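Local coordinates for protein superoxide dismutase [Mn/Fe] (Porphyromonas gingivalis, PDB 1UES) that destroys superoxide radicals, dismuting them to oxygen and hydrogen peroxide by cycling a single manganese or iron ion in each subunit of a homodimer, at residues F104-L118 with R171-W184. The protein carries 1 engineered substitution. Residues are numbered along the deposited sequence; the frame is centred on the assembly and turned at random.
Sequences FEKFKEEFNTAGTTL and RADHLKDLWSIVDW
With chi1 at -57°, Trp179 sets CG beside its own backbone N and drives the indole against helix 104-116, where Lys108, its CG likewise beside the backbone N (chi1 -66°), lays its chain over one face. Lys108 CG stands above the centre of the six-membered ring, 3.7 Å from the centroid, a CH-pi contact; the two side chains run past each other in opposite directions, and a bend at chi3 brings CE over Trp179 CG. Lys108 NZ goes on to a salt bridge with Glu105 and is at most weakly attracted to the indole.

At the indole edge, Trp179 NE1 gives its hydrogen to Asn112 OD1 at 2.8 Å. The donor meets a lone pair in the amide plane and the acceptor lies near the ring plane, although the N-H...O angle of 145° shows some bend. This bond satisfies the indole N-H and, with Lys108 on the face, helps hold the ring's rotation. The benzo end enters an aromatic cluster: Trp179 CH2 lies 3.6 Å from Phe107 CE2 and equally close to Phe111 CD1, while Phe104 points its edge at the indole face, offset, and also packs its CE1 3.5 Å from Trp184 CZ2.

Farther along, Leu175 CD1 packs 3.7 Å from Gly115 CA. Arg171 NH1 then grips two carbonyls where helix 104-116 gives way to a loop, Gly115 O and Leu118 O, each at 2.8 Å.

Helices 104-116 and 171-178 run roughly antiparallel, their axes 9.4 Å apart at closest approach; Phe107 and Phe111 reach strand 122-128, while Leu175 and Trp179 rest on strand 151-157, which ends in the manganese ligand Asp157.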
loop_
_atom_site.group_PDB
_atom_site.type_symbol
_atom_site.label_atom_id
_atom_site.label_comp_id
_atom_site.label_asym_id
_atom_site.label_seq_id
_atom_site.Cartn_x
_atom_site.Cartn_y
_atom_site.Cartn_z
ATOM N N PHE A 104 -18.053 -19.614 13.529
ATOM C CA PHE A 104 -16.698 -19.143 13.356
ATOM C C PHE A 104 -16.338 -19.180 11.862
ATOM O O PHE A 104 -15.703 -18.256 11.340
ATOM C CB PHE A 104 -15.738 -20.024 14.148
ATOM C CG PHE A 104 -14.298 -19.615 14.029
ATOM C CD1 PHE A 104 -13.928 -18.273 14.120
ATOM C CD2 PHE A 104 -13.315 -20.568 13.840
ATOM C CE1 PHE A 104 -12.586 -17.899 14.023
ATOM C CE2 PHE A 104 -11.971 -20.208 13.743
ATOM C CZ PHE A 104 -11.610 -18.873 13.835
ATOM N N GLU A 105 -16.741 -20.245 11.167
ATOM C CA GLU A 105 -16.433 -20.380 9.740
ATOM C C GLU A 105 -16.983 -19.247 8.910
ATOM O O GLU A 105 -16.293 -18.714 8.036
ATOM C CB GLU A 105 -16.969 -21.704 9.197
ATOM C CG GLU A 105 -16.143 -22.893 9.608
ATOM C CD GLU A 105 -14.687 -22.777 9.188
ATOM O OE1 GLU A 105 -14.423 -22.559 7.984
ATOM O OE2 GLU A 105 -13.798 -22.906 10.061
ATOM N N LYS A 106 -18.234 -18.884 9.173
ATOM C CA LYS A 106 -18.867 -17.791 8.460
ATOM C C LYS A 106 -18.136 -16.483 8.782
ATOM O O LYS A 106 -17.962 -15.634 7.916
ATOM C CB LYS A 106 -20.333 -17.663 8.868
ATOM C CG LYS A 106 -21.157 -16.791 7.944
ATOM C CD LYS A 106 -21.154 -17.350 6.522
ATOM C CE LYS A 106 -21.973 -16.491 5.564
ATOM N NZ LYS A 106 -22.028 -15.055 5.973
ATOM N N PHE A 107 -17.710 -16.326 10.031
ATOM C CA PHE A 107 -16.999 -15.124 10.418
ATOM C C PHE A 107 -15.701 -15.013 9.623
ATOM O O PHE A 107 -15.378 -13.948 9.087
ATOM C CB PHE A 107 -16.656 -15.138 11.906
ATOM C CG PHE A 107 -15.593 -14.135 12.278
ATOM C CD1 PHE A 107 -15.843 -12.773 12.166
ATOM C CD2 PHE A 107 -14.332 -14.551 12.697
ATOM C CE1 PHE A 107 -14.854 -11.833 12.459
ATOM C CE2 PHE A 107 -13.344 -13.614 12.987
ATOM C CZ PHE A 107 -13.615 -12.254 12.868
ATOM N N LYS A 108 -14.962 -16.114 9.538
ATOM C CA LYS A 108 -13.693 -16.084 8.817
ATOM C C LYS A 108 -13.941 -15.691 7.373
ATOM O O LYS A 108 -13.188 -14.903 6.793
ATOM C CB LYS A 108 -13.003 -17.439 8.871
ATOM C CG LYS A 108 -12.568 -17.842 10.266
ATOM C CD LYS A 108 -12.512 -19.351 10.354
ATOM C CE LYS A 108 -11.193 -19.864 9.871
ATOM N NZ LYS A 108 -11.206 -21.354 9.847
ATOM N N GLU A 109 -15.003 -16.236 6.794
ATOM C CA GLU A 109 -15.325 -15.910 5.414
ATOM C C GLU A 109 -15.532 -14.399 5.244
ATOM O O GLU A 109 -14.977 -13.798 4.333
ATOM C CB GLU A 109 -16.569 -16.703 4.964
ATOM C CG GLU A 109 -17.784 -15.841 4.616
ATOM C CD GLU A 109 -18.745 -16.496 3.609
ATOM O OE1 GLU A 109 -19.838 -15.924 3.397
ATOM O OE2 GLU A 109 -18.421 -17.568 3.036
ATOM N N GLU A 110 -16.311 -13.779 6.125
ATOM C CA GLU A 110 -16.574 -12.348 6.014
ATOM C C GLU A 110 -15.344 -11.510 6.282
ATOM O O GLU A 110 -15.118 -10.500 5.613
ATOM C CB GLU A 110 -17.689 -11.917 6.967
ATOM C CG GLU A 110 -18.985 -12.662 6.717
ATOM C CD GLU A 110 -20.075 -12.275 7.683
ATOM O OE1 GLU A 110 -20.142 -11.086 8.077
ATOM O OE2 GLU A 110 -20.875 -13.163 8.051
ATOM N N PHE A 111 -14.550 -11.934 7.256
ATOM C CA PHE A 111 -13.333 -11.207 7.607
ATOM C C PHE A 111 -12.347 -11.259 6.431
ATOM O O PHE A 111 -11.809 -10.221 5.991
ATOM C CB PHE A 111 -12.735 -11.831 8.881
ATOM C CG PHE A 111 -11.892 -10.873 9.697
ATOM C CD1 PHE A 111 -10.510 -11.001 9.722
ATOM C CD2 PHE A 111 -12.485 -9.857 10.442
ATOM C CE1 PHE A 111 -9.719 -10.117 10.491
ATOM C CE2 PHE A 111 -11.708 -8.962 11.215
ATOM C CZ PHE A 111 -10.320 -9.095 11.240
ATOM N N ASN A 112 -12.126 -12.460 5.907
ATOM C CA ASN A 112 -11.240 -12.623 4.760
ATOM C C ASN A 112 -11.724 -11.756 3.590
ATOM O O ASN A 112 -10.925 -11.104 2.904
ATOM C CB ASN A 112 -11.220 -14.095 4.309
ATOM C CG ASN A 112 -10.503 -15.016 5.290
ATOM O OD1 ASN A 112 -9.814 -14.573 6.211
ATOM N ND2 ASN A 112 -10.680 -16.315 5.094
ATOM N N THR A 113 -13.038 -11.725 3.366
ATOM C CA THR A 113 -13.569 -10.953 2.255
ATOM C C THR A 113 -13.321 -9.465 2.442
ATOM O O THR A 113 -12.973 -8.780 1.505
ATOM C CB THR A 113 -15.075 -11.182 2.047
ATOM O OG1 THR A 113 -15.304 -12.543 1.648
ATOM C CG2 THR A 113 -15.570 -10.275 0.957
ATOM N N ALA A 114 -13.482 -8.982 3.666
ATOM C CA ALA A 114 -13.237 -7.580 3.970
ATOM C C ALA A 114 -11.759 -7.243 3.723
ATOM O O ALA A 114 -11.423 -6.160 3.231
ATOM C CB ALA A 114 -13.602 -7.301 5.429
ATOM N N GLY A 115 -10.882 -8.178 4.072
ATOM C CA GLY A 115 -9.457 -7.956 3.885
ATOM C C GLY A 115 -9.057 -7.959 2.429
ATOM O O GLY A 115 -8.252 -7.136 1.981
ATOM N N THR A 116 -9.638 -8.889 1.677
ATOM C CA THR A 116 -9.348 -9.007 0.260
ATOM C C THR A 116 -9.885 -7.830 -0.557
ATOM O O THR A 116 -9.219 -7.387 -1.507
ATOM C CB THR A 116 -9.929 -10.334 -0.305
ATOM O OG1 THR A 116 -9.291 -11.454 0.328
ATOM C CG2 THR A 116 -9.687 -10.432 -1.798
ATOM N N THR A 117 -11.059 -7.307 -0.191
ATOM C CA THR A 117 -11.651 -6.205 -0.938
ATOM C C THR A 117 -11.194 -4.808 -0.512
ATOM O O THR A 117 -11.628 -3.815 -1.087
ATOM C CB THR A 117 -13.205 -6.242 -0.922
ATOM O OG1 THR A 117 -13.678 -6.093 0.421
ATOM C CG2 THR A 117 -13.727 -7.562 -1.524
ATOM N N LEU A 118 -10.316 -4.716 0.482
ATOM C CA LEU A 118 -9.817 -3.410 0.900
ATOM C C LEU A 118 -8.821 -2.950 -0.175
ATOM O O LEU A 118 -7.784 -3.593 -0.399
ATOM C CB LEU A 118 -9.131 -3.518 2.264
ATOM C CG LEU A 118 -8.828 -2.220 3.031
ATOM C CD1 LEU A 118 -8.669 -2.523 4.511
ATOM C CD2 LEU A 118 -7.564 -1.591 2.496
ATOM N N ARG A 171 -3.020 -12.099 -1.736
ATOM C CA ARG A 171 -3.481 -11.603 -0.446
ATOM C C ARG A 171 -4.485 -12.543 0.218
ATOM O O ARG A 171 -4.387 -12.800 1.416
ATOM C CB ARG A 171 -4.114 -10.219 -0.591
ATOM C CG ARG A 171 -4.478 -9.608 0.750
ATOM C CD ARG A 171 -5.329 -8.387 0.618
ATOM N NE ARG A 171 -4.545 -7.220 0.190
ATOM C CZ ARG A 171 -5.057 -6.005 0.111
ATOM N NH1 ARG A 171 -6.332 -5.822 0.429
ATOM N NH2 ARG A 171 -4.313 -4.983 -0.306
ATOM N N ALA A 172 -5.459 -13.037 -0.549
ATOM C CA ALA A 172 -6.458 -13.950 0.010
ATOM C C ALA A 172 -5.852 -15.195 0.630
ATOM O O ALA A 172 -6.287 -15.629 1.706
ATOM C CB ALA A 172 -7.471 -14.353 -1.087
ATOM N N ASP A 173 -4.856 -15.782 -0.032
ATOM C CA ASP A 173 -4.215 -16.983 0.491
ATOM C C ASP A 173 -3.502 -16.661 1.810
ATOM O O ASP A 173 -3.494 -17.482 2.719
ATOM C CB ASP A 173 -3.223 -17.583 -0.524
ATOM C CG ASP A 173 -3.930 -18.197 -1.744
ATOM O OD1 ASP A 173 -5.179 -18.382 -1.698
ATOM O OD2 ASP A 173 -3.233 -18.471 -2.754
ATOM N N HIS A 174 -2.918 -15.462 1.913
ATOM C CA HIS A 174 -2.243 -15.075 3.144
ATOM C C HIS A 174 -3.251 -14.967 4.270
ATOM O O HIS A 174 -2.993 -15.427 5.375
ATOM C CB HIS A 174 -1.556 -13.724 2.981
ATOM C CG HIS A 174 -1.026 -13.154 4.265
ATOM N ND1 HIS A 174 0.073 -13.662 4.913
ATOM C CD2 HIS A 174 -1.399 -12.047 4.956
ATOM C CE1 HIS A 174 0.362 -12.893 5.952
ATOM N NE2 HIS A 174 -0.521 -11.910 5.997
ATOM N N LEU A 175 -4.390 -14.342 3.989
ATOM C CA LEU A 175 -5.411 -14.176 5.013
ATOM C C LEU A 175 -5.909 -15.513 5.494
ATOM O O LEU A 175 -6.106 -15.724 6.705
ATOM C CB LEU A 175 -6.571 -13.342 4.478
ATOM C CG LEU A 175 -6.171 -11.911 4.050
ATOM C CD1 LEU A 175 -7.431 -11.094 3.805
ATOM C CD2 LEU A 175 -5.303 -11.228 5.123
ATOM N N LYS A 176 -6.096 -16.436 4.556
ATOM C CA LYS A 176 -6.584 -17.750 4.971
ATOM C C LYS A 176 -5.582 -18.431 5.918
ATOM O O LYS A 176 -5.994 -19.111 6.873
ATOM C CB LYS A 176 -6.936 -18.604 3.734
ATOM C CG LYS A 176 -5.813 -19.395 3.143
ATOM C CD LYS A 176 -5.934 -19.474 1.611
ATOM C CE LYS A 176 -4.798 -20.284 1.019
ATOM N NZ LYS A 176 -3.621 -20.236 1.917
ATOM N N ASP A 177 -4.283 -18.216 5.704
ATOM C CA ASP A 177 -3.260 -18.801 6.543
ATOM C C ASP A 177 -3.100 -18.088 7.879
ATOM O O ASP A 177 -2.618 -18.677 8.821
ATOM C CB ASP A 177 -1.883 -18.795 5.852
ATOM C CG ASP A 177 -1.735 -19.893 4.805
ATOM O OD1 ASP A 177 -2.390 -20.956 4.945
ATOM O OD2 ASP A 177 -0.959 -19.683 3.847
ATOM N N LEU A 178 -3.500 -16.823 7.979
ATOM C CA LEU A 178 -3.305 -16.122 9.236
ATOM C C LEU A 178 -4.064 -16.777 10.355
ATOM O O LEU A 178 -3.651 -16.724 11.507
ATOM C CB LEU A 178 -3.735 -14.664 9.103
ATOM C CG LEU A 178 -2.746 -13.735 8.414
ATOM C CD1 LEU A 178 -3.422 -12.341 8.310
ATOM C CD2 LEU A 178 -1.413 -13.667 9.176
ATOM N N TRP A 179 -5.192 -17.395 10.025
ATOM C CA TRP A 179 -5.975 -18.028 11.086
ATOM C C TRP A 179 -5.215 -19.083 11.871
ATOM O O TRP A 179 -5.467 -19.291 13.075
ATOM C CB TRP A 179 -7.254 -18.614 10.499
ATOM C CG TRP A 179 -8.078 -17.618 9.806
ATOM C CD1 TRP A 179 -8.211 -17.459 8.447
ATOM C CD2 TRP A 179 -8.884 -16.592 10.409
ATOM N NE1 TRP A 179 -9.046 -16.399 8.180
ATOM C CE2 TRP A 179 -9.470 -15.851 9.358
ATOM C CE3 TRP A 179 -9.164 -16.226 11.741
ATOM C CZ2 TRP A 179 -10.323 -14.763 9.585
ATOM C CZ3 TRP A 179 -10.026 -15.125 11.962
ATOM C CH2 TRP A 179 -10.584 -14.419 10.889
ATOM N N SER A 180 -4.257 -19.732 11.213
ATOM C CA SER A 180 -3.470 -20.767 11.843
ATOM C C SER A 180 -2.509 -20.254 12.921
ATOM O O SER A 180 -2.029 -21.042 13.732
ATOM C CB SER A 180 -2.700 -21.566 10.781
ATOM O OG SER A 180 -1.594 -20.838 10.247
ATOM N N ILE A 181 -2.213 -18.950 12.941
ATOM C CA ILE A 181 -1.313 -18.434 13.979
ATOM C C ILE A 181 -1.982 -17.505 14.990
ATOM O O ILE A 181 -1.313 -16.934 15.859
ATOM C CB ILE A 181 -0.103 -17.683 13.393
ATOM C CG1 ILE A 181 -0.546 -16.636 12.383
ATOM C CG2 ILE A 181 0.877 -18.699 12.775
ATOM C CD1 ILE A 181 0.590 -15.766 11.888
ATOM N N VAL A 182 -3.286 -17.336 14.871
ATOM C CA VAL A 182 -3.984 -16.482 15.821
ATOM C C VAL A 182 -4.069 -17.180 17.178
ATOM O O VAL A 182 -4.476 -18.337 17.263
ATOM C CB VAL A 182 -5.423 -16.176 15.322
ATOM C CG1 VAL A 182 -6.249 -15.479 16.407
ATOM C CG2 VAL A 182 -5.342 -15.299 14.081
ATOM N N ASP A 183 -3.670 -16.490 18.234
ATOM C CA ASP A 183 -3.785 -17.051 19.579
ATOM C C ASP A 183 -5.096 -16.484 20.118
ATOM O O ASP A 183 -5.159 -15.330 20.540
ATOM C CB ASP A 183 -2.624 -16.610 20.453
ATOM C CG ASP A 183 -2.681 -17.229 21.836
ATOM O OD1 ASP A 183 -1.635 -17.279 22.511
ATOM O OD2 ASP A 183 -3.777 -17.671 22.231
ATOM N N TRP A 184 -6.156 -17.283 20.087
ATOM C CA TRP A 184 -7.438 -16.779 20.556
ATOM C C TRP A 184 -7.471 -16.422 22.039
ATOM O O TRP A 184 -8.330 -15.644 22.455
ATOM C CB TRP A 184 -8.561 -17.754 20.198
ATOM C CG TRP A 184 -8.854 -17.684 18.709
ATOM C CD1 TRP A 184 -8.422 -18.558 17.752
ATOM C CD2 TRP A 184 -9.533 -16.629 18.017
ATOM N NE1 TRP A 184 -8.784 -18.111 16.502
ATOM C CE2 TRP A 184 -9.468 -16.929 16.631
ATOM C CE3 TRP A 184 -10.190 -15.455 18.429
ATOM C CZ2 TRP A 184 -10.034 -16.100 15.653
ATOM C CZ3 TRP A 184 -10.756 -14.617 17.449
ATOM C CH2 TRP A 184 -10.670 -14.953 16.072
#